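Local coordinates for protein annexin A8 (Homo sapiens, PDB 1W3W) that binds calcium and acidic phospholipids and acts as an anticoagulant, indirectly inhibiting the thromboplastin-specific complex of the blood coagulation cascade, at residues I87-Y92 against N279-S284; Y95-K100 against T275-I280; R208-L213 against K249-L254. One frame throughout, in Å; residues are numbered along the deposited sequence.

How the contacts relate
Contacts 1 and 2 are neighbours, their centres about 6 Å apart, and both are made by helix 273-283, against helix 81-91 in contact 1 and against helix 96-107, the next in the chain, in contact 2. They touch through Ala89, whose CB lies 3.6 Å from OH of Tyr97 and 3.9 Å from CG2 of Ile277. Contact 3 is remote, its centre about 25 Å from that of contact 1 and about 22 Å from that of contact 2; one packing touch, NH2 of Arg283 on CD2 of Leu254 at 4.0 Å, ties it to contact 1. The bound calcium ion is about 14 Å from the side chain of Ile277 in contact 2.

Contact 1 of 3, residues I87-Y92 against N279-S284; sequences IVALMY and NIVSRS
Val281 puts both of its methyl groups against helix 81-91. Its CG1 stands anti to the backbone N (chi1 168°) and lies over the backbone of Ala89, with the carbonyl O of that residue 3.9 Å away; it also comes to 4.1 Å from CD2 of Leu90. CG2, on the other branch and anti to the carbonyl carbon, meets CD2 of Leu90 at 3.9 Å and, at the longer range of 4.2 Å, CB of Ala89. The distances describe a branched side chain lying across two consecutive residues of the opposing helix, and no hydrogen bond joins the two segments.

Leu90 reaches the valine by its CD2 methyl. Its CG lies beside its own backbone N and anti to the carbonyl carbon (chi1 -72°). CD1 continues the chain in the extended direction (chi2 171°), and CD2, the other branch, is the methyl that meets CG2 of Val281. The backbones are closest at this pair, with CA of Leu90 and CA of Val281 6.4 Å apart. Beyond the valine, OG of Ser284 donates to the O of Val281 at 2.8 Å.

Leu90 also packs on Leu322 of helix 313-323, while Ala89 lies on Tyr97 of helix 96-107. The contact therefore joins the first and fourth annexin repeats by methyl groups, set against one another and against one backbone carbonyl, which is consistent with cohesion by shape and the exclusion of water rather than by directional bonding.

Contact 2 of 3, residues Y95-K100 against T275-I280; sequences YRYEAK and TLIRNI
Tyr97 extends from helix 96-107 to helix 273-283, joining the second and fourth repeats of the all-helical annexin fold near the centre of the molecule. The bridge is made by van der Waals contact. With CG anti to the backbone N (chi1 179°), the ring points across the interface and delivers OH to the backbone of Arg278, 3.2 Å from its CA. The same oxygen lies 3.7 Å from CB of Arg278, and it also meets CG2 of Ile277 at 3.8 Å. The tyrosine and arginine side chains cross at about a right angle, and the aliphatic CG of Arg278 comes to 4.0 Å from CE2 of the ring. At the ring's edge, in its plane, lies the carbonyl O of Arg278, 4.0 Å from CE2 of Tyr97. A phenylalanine here would probably leave a small gap over CA of Arg278 and CG2 of Ile277, where the hydroxyl oxygen now packs.

The polar interactions lie within the segments or reach beyond them; no hydrogen bond joins one segment to the other. Arg278 is extended through chi2 and then bends at chi3 (53°), and its guanidinium is gripped by acidic partners of the second repeat: NE pairs with Glu118 and NH1 with Glu101. A weak bond from NH2 to OG1 of Thr275 lies within its own helix. Two carboxylates around one buried arginine would be expected to keep it charged.

At the start of helix 96-107, Glu98 receives the N-H of the N-cap residue Tyr95, while its other oxygen is salt-bridged to Arg123. The N of Tyr95 reaches OE2 of Glu98 at 2.9 Å, on the syn side and 24° out of the carboxylate plane.

Contact 3 of 3, residues R208-L213 against K249-L254; sequences RSATHL and KCTQNL
Thr251, near the end of helix 238-252, presses its methyl group against the first turn of helix 210-224, and this one group makes most of the contact. A chi1 of -67° puts OG1 beside the backbone N and leaves CG2 anti to it. Turned this way CG2 lies 3.6 Å from O of Ala210 and 4.1 Å from CB of the same residue, with CB of Leu213 at 4.0 Å one turn further on. The helices are close at this point: CA of Ala210 and CA of Thr251 are 5.4 Å apart, a spacing suited to the small side chain of the alanine.

The tight part ends on Leu213, which is buried and crosses the threonine at about a right angle. Ala210, by contrast, is partly exposed and forms the more open edge, Thr251 spanning both. Behind Ala210, Ser209 caps the helix: its OG accepts from N of His212 at 3.2 Å with an N-H...O angle of 158°.

Within the annexin fold the contact joins helix 210-224 of the third repeat to the end of helix 238-252, where the chain leads on to the fourth repeat, away from the calcium site. The threonine hydroxyl is spent within its own helix, on O of Val247. The two segments thus meet through a methyl resting on a carbonyl and on aliphatic carbons, with no hydrogen bond between them.

Contact 1 of 3, residues I87-Y92 against N279-S284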
loop_
_atom_site.group_PDB
_atom_site.type_symbol
_atom_site.label_atom_id
_atom_site.label_comp_id
_atom_site.label_asym_id
_atom_site.label_seq_id
_atom_site.Cartn_x
_atom_site.Cartn_y
_atom_site.Cartn_z
ATOM N N ILE A 87 11.965 -8.612 6.719
ATOM C CA ILE A 87 12.595 -8.059 7.910
ATOM C C ILE A 87 13.101 -6.655 7.615
ATOM O O ILE A 87 12.951 -5.763 8.439
ATOM C CB ILE A 87 13.740 -8.984 8.417
ATOM C CG1 ILE A 87 13.179 -10.322 8.919
ATOM C CG2 ILE A 87 14.531 -8.334 9.514
ATOM C CD1 ILE A 87 12.314 -10.232 10.161
ATOM N N VAL A 88 13.673 -6.445 6.431
ATOM C CA VAL A 88 14.218 -5.130 6.091
ATOM C C VAL A 88 13.079 -4.133 5.915
ATOM O O VAL A 88 13.198 -2.979 6.314
ATOM C CB VAL A 88 15.093 -5.187 4.806
ATOM C CG1 VAL A 88 15.338 -3.806 4.249
ATOM C CG2 VAL A 88 16.421 -5.858 5.120
ATOM N N ALA A 89 11.971 -4.588 5.324
ATOM C CA ALA A 89 10.772 -3.767 5.182
ATOM C C ALA A 89 10.277 -3.246 6.539
ATOM O O ALA A 89 9.906 -2.089 6.656
ATOM C CB ALA A 89 9.662 -4.542 4.481
ATOM N N LEU A 90 10.330 -4.085 7.565
ATOM C CA LEU A 90 9.907 -3.703 8.917
ATOM C C LEU A 90 10.747 -2.600 9.515
ATOM O O LEU A 90 10.293 -1.879 10.385
ATOM C CB LEU A 90 9.952 -4.933 9.851
ATOM C CG LEU A 90 8.867 -5.964 9.589
ATOM C CD1 LEU A 90 9.129 -7.237 10.402
ATOM C CD2 LEU A 90 7.493 -5.395 9.919
ATOM N N MET A 91 11.980 -2.481 9.042
ATOM C CA MET A 91 12.943 -1.495 9.560
ATOM C C MET A 91 12.794 -0.093 8.996
ATOM O O MET A 91 13.338 0.864 9.559
ATOM C CB MET A 91 14.380 -1.973 9.314
ATOM C CG MET A 91 14.784 -3.194 10.105
ATOM S SD MET A 91 14.481 -3.075 11.900
ATOM C CE MET A 91 15.359 -1.670 12.304
ATOM N N TYR A 92 12.068 0.050 7.893
ATOM C CA TYR A 92 11.819 1.370 7.335
ATOM C C TYR A 92 10.750 2.107 8.133
ATOM O O TYR A 92 9.692 1.548 8.441
ATOM C CB TYR A 92 11.404 1.286 5.851
ATOM C CG TYR A 92 12.590 1.179 4.927
ATOM C CD1 TYR A 92 13.239 -0.029 4.746
ATOM C CD2 TYR A 92 13.075 2.286 4.250
ATOM C CE1 TYR A 92 14.346 -0.137 3.916
ATOM C CE2 TYR A 92 14.181 2.190 3.409
ATOM C CZ TYR A 92 14.814 0.976 3.256
ATOM O OH TYR A 92 15.919 0.856 2.442
ATOM N N ASN A 279 1.788 -4.739 1.907
ATOM C CA ASN A 279 0.495 -4.465 2.500
ATOM C C ASN A 279 0.397 -4.867 3.955
ATOM O O ASN A 279 -0.188 -4.132 4.752
ATOM C CB ASN A 279 -0.604 -5.067 1.633
ATOM C CG ASN A 279 -0.791 -4.281 0.368
ATOM O OD1 ASN A 279 -0.283 -4.641 -0.700
ATOM N ND2 ASN A 279 -1.453 -3.160 0.491
ATOM N N ILE A 280 0.993 -6.003 4.324
ATOM C CA ILE A 280 1.004 -6.413 5.725
ATOM C C ILE A 280 1.860 -5.450 6.547
ATOM O O ILE A 280 1.443 -5.004 7.609
ATOM C CB ILE A 280 1.468 -7.886 5.887
ATOM C CG1 ILE A 280 0.318 -8.806 5.454
ATOM C CG2 ILE A 280 1.873 -8.178 7.332
ATOM C CD1 ILE A 280 0.592 -10.257 5.585
ATOM N N VAL A 281 3.041 -5.119 6.041
ATOM C CA VAL A 281 3.947 -4.263 6.772
ATOM C C VAL A 281 3.388 -2.850 6.930
ATOM O O VAL A 281 3.388 -2.321 8.034
ATOM C CB VAL A 281 5.336 -4.231 6.124
ATOM C CG1 VAL A 281 6.190 -3.115 6.728
ATOM C CG2 VAL A 281 6.027 -5.591 6.304
ATOM N N SER A 282 2.924 -2.255 5.833
ATOM C CA SER A 282 2.496 -0.842 5.831
ATOM C C SER A 282 1.158 -0.634 6.554
ATOM O O SER A 282 0.907 0.447 7.077
ATOM C CB SER A 282 2.483 -0.255 4.406
ATOM O OG SER A 282 1.444 -0.771 3.597
ATOM N N ARG A 283 0.329 -1.676 6.642
ATOM C CA ARG A 283 -0.948 -1.561 7.357
ATOM C C ARG A 283 -0.916 -2.125 8.784
ATOM O O ARG A 283 -1.885 -1.990 9.509
ATOM C CB ARG A 283 -2.067 -2.207 6.548
ATOM C CG ARG A 283 -2.181 -1.664 5.116
ATOM C CD ARG A 283 -2.252 -0.153 5.042
ATOM N NE ARG A 283 -3.500 0.333 5.615
ATOM C CZ ARG A 283 -3.929 1.585 5.533
ATOM N NH1 ARG A 283 -3.205 2.511 4.938
ATOM N NH2 ARG A 283 -5.110 1.906 6.040
ATOM N N SER A 284 0.209 -2.706 9.179
ATOM C CA SER A 284 0.364 -3.406 10.453
ATOM C C SER A 284 0.004 -2.571 11.672
ATOM O O SER A 284 -0.474 -3.126 12.624
ATOM C CB SER A 284 1.799 -3.941 10.621
ATOM O OG SER A 284 2.733 -2.883 10.692
#

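Contact 2 of 3, residues Y95-K100 against T275-I280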
loop_
_atom_site.group_PDB
_atom_site.type_symbol
_atom_site.label_atom_id
_atom_site.label_comp_id
_atom_site.label_asym_id
_atom_site.label_seq_id
_atom_site.Cartn_x
_atom_site.Cartn_y
_atom_site.Cartn_z
ATOM N N TYR A 95 6.262 6.078 5.430
ATOM C CA TYR A 95 6.454 7.115 4.409
ATOM C C TYR A 95 7.764 6.952 3.674
ATOM O O TYR A 95 7.784 6.947 2.445
ATOM C CB TYR A 95 6.263 8.547 4.966
ATOM C CG TYR A 95 5.060 8.643 5.870
ATOM C CD1 TYR A 95 3.851 8.051 5.507
ATOM C CD2 TYR A 95 5.144 9.262 7.116
ATOM C CE1 TYR A 95 2.755 8.091 6.342
ATOM C CE2 TYR A 95 4.049 9.304 7.958
ATOM C CZ TYR A 95 2.862 8.717 7.566
ATOM O OH TYR A 95 1.773 8.754 8.397
ATOM N N ARG A 96 8.852 6.801 4.399
ATOM C CA ARG A 96 10.098 6.374 3.790
ATOM C C ARG A 96 9.976 4.987 3.184
ATOM O O ARG A 96 10.556 4.734 2.132
ATOM C CB ARG A 96 11.242 6.414 4.805
ATOM C CG ARG A 96 11.549 7.821 5.256
ATOM C CD ARG A 96 12.902 8.001 5.926
ATOM N NE ARG A 96 13.961 7.330 5.167
ATOM C CZ ARG A 96 15.155 7.004 5.652
ATOM N NH1 ARG A 96 15.487 7.294 6.910
ATOM N NH2 ARG A 96 16.027 6.382 4.868
ATOM N N TYR A 97 9.187 4.107 3.802
ATOM C CA TYR A 97 8.963 2.773 3.256
ATOM C C TYR A 97 8.290 2.827 1.890
ATOM O O TYR A 97 8.761 2.215 0.930
ATOM C CB TYR A 97 8.103 1.932 4.201
ATOM C CG TYR A 97 7.830 0.551 3.671
ATOM C CD1 TYR A 97 8.868 -0.248 3.180
ATOM C CD2 TYR A 97 6.545 0.025 3.671
ATOM C CE1 TYR A 97 8.621 -1.520 2.703
ATOM C CE2 TYR A 97 6.298 -1.252 3.207
ATOM C CZ TYR A 97 7.336 -2.018 2.714
ATOM O OH TYR A 97 7.082 -3.288 2.238
ATOM N N GLU A 98 7.184 3.562 1.807
ATOM C CA GLU A 98 6.450 3.719 0.548
ATOM C C GLU A 98 7.303 4.393 -0.537
ATOM O O GLU A 98 7.248 4.011 -1.704
ATOM C CB GLU A 98 5.140 4.491 0.763
ATOM C CG GLU A 98 4.062 3.675 1.455
ATOM C CD GLU A 98 4.063 3.834 2.965
ATOM O OE1 GLU A 98 3.019 3.553 3.568
ATOM O OE2 GLU A 98 5.085 4.237 3.559
ATOM N N ALA A 99 8.090 5.390 -0.142
ATOM C CA ALA A 99 9.031 6.033 -1.058
ATOM C C ALA A 99 10.026 5.029 -1.645
ATOM O O ALA A 99 10.325 5.086 -2.839
ATOM C CB ALA A 99 9.762 7.147 -0.368
ATOM N N LYS A 100 10.526 4.119 -0.821
ATOM C CA LYS A 100 11.422 3.071 -1.289
ATOM C C LYS A 100 10.711 2.135 -2.264
ATOM O O LYS A 100 11.257 1.811 -3.314
ATOM C CB LYS A 100 11.999 2.273 -0.122
ATOM C CG LYS A 100 12.952 1.119 -0.537
ATOM C CD LYS A 100 12.522 -0.205 0.083
ATOM C CE LYS A 100 13.634 -1.269 0.011
ATOM N NZ LYS A 100 14.084 -1.518 -1.385
ATOM N N THR A 275 3.839 -7.745 -2.913
ATOM C CA THR A 275 2.535 -7.203 -2.553
ATOM C C THR A 275 2.045 -7.661 -1.188
ATOM O O THR A 275 1.460 -6.877 -0.433
ATOM C CB THR A 275 1.520 -7.602 -3.640
ATOM O OG1 THR A 275 1.904 -6.974 -4.856
ATOM C CG2 THR A 275 0.142 -7.041 -3.365
ATOM N N LEU A 276 2.272 -8.930 -0.881
ATOM C CA LEU A 276 1.976 -9.474 0.440
ATOM C C LEU A 276 2.762 -8.744 1.536
ATOM O O LEU A 276 2.201 -8.283 2.521
ATOM C CB LEU A 276 2.306 -10.972 0.440
ATOM C CG LEU A 276 1.997 -11.829 1.664
ATOM C CD1 LEU A 276 0.522 -11.814 2.023
ATOM C CD2 LEU A 276 2.448 -13.250 1.358
ATOM N N ILE A 277 4.069 -8.629 1.350
ATOM C CA ILE A 277 4.933 -7.970 2.316
ATOM C C ILE A 277 4.518 -6.522 2.528
ATOM O O ILE A 277 4.314 -6.089 3.658
ATOM C CB ILE A 277 6.406 -8.065 1.858
ATOM C CG1 ILE A 277 6.918 -9.509 2.049
ATOM C CG2 ILE A 277 7.266 -7.035 2.590
ATOM C CD1 ILE A 277 8.218 -9.825 1.332
ATOM N N ARG A 278 4.379 -5.775 1.438
ATOM C CA ARG A 278 4.138 -4.340 1.510
ATOM C C ARG A 278 2.839 -3.998 2.216
ATOM O O ARG A 278 2.784 -3.083 3.038
ATOM C CB ARG A 278 4.141 -3.734 0.101
ATOM C CG ARG A 278 4.010 -2.218 0.064
ATOM C CD ARG A 278 4.095 -1.629 -1.350
ATOM N NE ARG A 278 3.144 -2.293 -2.230
ATOM C CZ ARG A 278 3.440 -3.214 -3.149
ATOM N NH1 ARG A 278 4.674 -3.613 -3.366
ATOM N NH2 ARG A 278 2.470 -3.761 -3.851
ATOM N N ASN A 279 1.788 -4.739 1.907
ATOM C CA ASN A 279 0.495 -4.465 2.500
ATOM C C ASN A 279 0.397 -4.867 3.955
ATOM O O ASN A 279 -0.188 -4.132 4.752
ATOM C CB ASN A 279 -0.604 -5.067 1.633
ATOM C CG ASN A 279 -0.791 -4.281 0.368
ATOM O OD1 ASN A 279 -0.283 -4.641 -0.700
ATOM N ND2 ASN A 279 -1.453 -3.160 0.491
ATOM N N ILE A 280 0.993 -6.003 4.324
ATOM C CA ILE A 280 1.004 -6.413 5.725
ATOM C C ILE A 280 1.860 -5.450 6.547
ATOM O O ILE A 280 1.443 -5.004 7.609
ATOM C CB ILE A 280 1.468 -7.886 5.887
ATOM C CG1 ILE A 280 0.318 -8.806 5.454
ATOM C CG2 ILE A 280 1.873 -8.178 7.332
ATOM C CD1 ILE A 280 0.592 -10.257 5.585
#

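Contact 3 of 3, residues R208-L213 against K249-L254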
loop_
_atom_site.group_PDB
_atom_site.type_symbol
_atom_site.label_atom_id
_atom_site.label_comp_id
_atom_site.label_asym_id
_atom_site.label_seq_id
_atom_site.Cartn_x
_atom_site.Cartn_y
_atom_site.Cartn_z
ATOM N N ARG A 208 -12.269 15.126 -6.718
ATOM C CA ARG A 208 -13.380 15.206 -5.760
ATOM C C ARG A 208 -13.065 14.465 -4.482
ATOM O O ARG A 208 -12.305 13.514 -4.480
ATOM C CB ARG A 208 -14.660 14.630 -6.363
ATOM C CG ARG A 208 -15.084 15.321 -7.625
ATOM C CD ARG A 208 -15.450 16.774 -7.435
ATOM N NE ARG A 208 -16.059 17.274 -8.657
ATOM C CZ ARG A 208 -15.559 18.230 -9.445
ATOM N NH1 ARG A 208 -14.436 18.883 -9.135
ATOM N NH2 ARG A 208 -16.219 18.562 -10.548
ATOM N N SER A 209 -13.684 14.886 -3.394
ATOM C CA SER A 209 -13.532 14.203 -2.124
ATOM C C SER A 209 -14.227 12.848 -2.130
ATOM O O SER A 209 -15.128 12.616 -2.934
ATOM C CB SER A 209 -14.114 15.065 -1.008
ATOM O OG SER A 209 -15.521 15.157 -1.103
ATOM N N ALA A 210 -13.805 11.962 -1.227
ATOM C CA ALA A 210 -14.421 10.641 -1.084
ATOM C C ALA A 210 -15.919 10.741 -0.821
ATOM O O ALA A 210 -16.708 10.006 -1.392
ATOM C CB ALA A 210 -13.749 9.851 0.035
ATOM N N THR A 211 -16.307 11.666 0.049
ATOM C CA THR A 211 -17.706 11.828 0.420
ATOM C C THR A 211 -18.579 12.295 -0.758
ATOM O O THR A 211 -19.714 11.839 -0.948
ATOM C CB THR A 211 -17.785 12.844 1.582
ATOM O OG1 THR A 211 -16.987 12.367 2.684
ATOM C CG2 THR A 211 -19.190 12.928 2.131
ATOM N N HIS A 212 -18.037 13.221 -1.533
ATOM C CA HIS A 212 -18.682 13.690 -2.752
ATOM C C HIS A 212 -18.794 12.536 -3.753
ATOM O O HIS A 212 -19.837 12.344 -4.346
ATOM C CB HIS A 212 -17.880 14.846 -3.350
ATOM C CG HIS A 212 -18.422 15.356 -4.648
ATOM N ND1 HIS A 212 -19.056 16.574 -4.759
ATOM C CD2 HIS A 212 -18.415 14.821 -5.892
ATOM C CE1 HIS A 212 -19.404 16.772 -6.018
ATOM N NE2 HIS A 212 -19.039 15.717 -6.724
ATOM N N LEU A 213 -17.728 11.754 -3.897
ATOM C CA LEU A 213 -17.701 10.671 -4.885
ATOM C C LEU A 213 -18.711 9.598 -4.554
ATOM O O LEU A 213 -19.338 9.053 -5.454
ATOM C CB LEU A 213 -16.311 10.051 -5.006
ATOM C CG LEU A 213 -15.287 10.838 -5.827
ATOM C CD1 LEU A 213 -13.958 10.126 -5.748
ATOM C CD2 LEU A 213 -15.711 11.014 -7.261
ATOM N N LYS A 249 -12.695 1.492 -5.284
ATOM C CA LYS A 249 -12.670 0.575 -4.132
ATOM C C LYS A 249 -12.173 1.259 -2.865
ATOM O O LYS A 249 -12.740 1.048 -1.784
ATOM C CB LYS A 249 -11.802 -0.646 -4.442
ATOM C CG LYS A 249 -12.435 -1.590 -5.442
ATOM C CD LYS A 249 -11.444 -2.617 -5.925
ATOM C CE LYS A 249 -12.166 -3.766 -6.624
ATOM N NZ LYS A 249 -11.182 -4.623 -7.331
ATOM N N CYS A 250 -11.129 2.085 -2.990
ATOM C CA CYS A 250 -10.568 2.802 -1.841
ATOM C C CYS A 250 -11.542 3.839 -1.275
ATOM O O CYS A 250 -11.545 4.126 -0.084
ATOM C CB CYS A 250 -9.247 3.463 -2.217
ATOM S SG CYS A 250 -7.898 2.267 -2.389
ATOM N N THR A 251 -12.382 4.383 -2.140
ATOM C CA THR A 251 -13.392 5.353 -1.735
ATOM C C THR A 251 -14.503 4.689 -0.944
ATOM O O THR A 251 -14.962 5.231 0.049
ATOM C CB THR A 251 -13.976 6.020 -3.000
ATOM O OG1 THR A 251 -12.961 6.805 -3.629
ATOM C CG2 THR A 251 -15.080 7.011 -2.657
ATOM N N GLN A 252 -14.936 3.521 -1.400
ATOM C CA GLN A 252 -16.034 2.780 -0.786
ATOM C C GLN A 252 -15.650 2.163 0.566
ATOM O O GLN A 252 -16.356 2.319 1.553
ATOM C CB GLN A 252 -16.496 1.675 -1.736
ATOM C CG GLN A 252 -17.135 2.240 -2.980
ATOM C CD GLN A 252 -17.431 1.198 -4.033
ATOM O OE1 GLN A 252 -18.348 1.382 -4.834
ATOM N NE2 GLN A 252 -16.662 0.116 -4.050
ATOM N N ASN A 253 -14.520 1.469 0.605
ATOM C CA ASN A 253 -14.017 0.896 1.846
ATOM C C ASN A 253 -12.560 0.523 1.679
ATOM O O ASN A 253 -12.227 -0.450 1.026
ATOM C CB ASN A 253 -14.839 -0.332 2.274
ATOM C CG ASN A 253 -14.589 -0.732 3.731
ATOM O OD1 ASN A 253 -13.447 -0.894 4.160
ATOM N ND2 ASN A 253 -15.669 -0.893 4.497
ATOM N N LEU A 254 -11.698 1.314 2.296
ATOM C CA LEU A 254 -10.261 1.117 2.225
ATOM C C LEU A 254 -9.794 -0.226 2.802
ATOM O O LEU A 254 -8.913 -0.873 2.254
ATOM C CB LEU A 254 -9.608 2.258 2.983
ATOM C CG LEU A 254 -8.123 2.473 2.822
ATOM C CD1 LEU A 254 -7.749 2.606 1.350
ATOM C CD2 LEU A 254 -7.760 3.719 3.625
#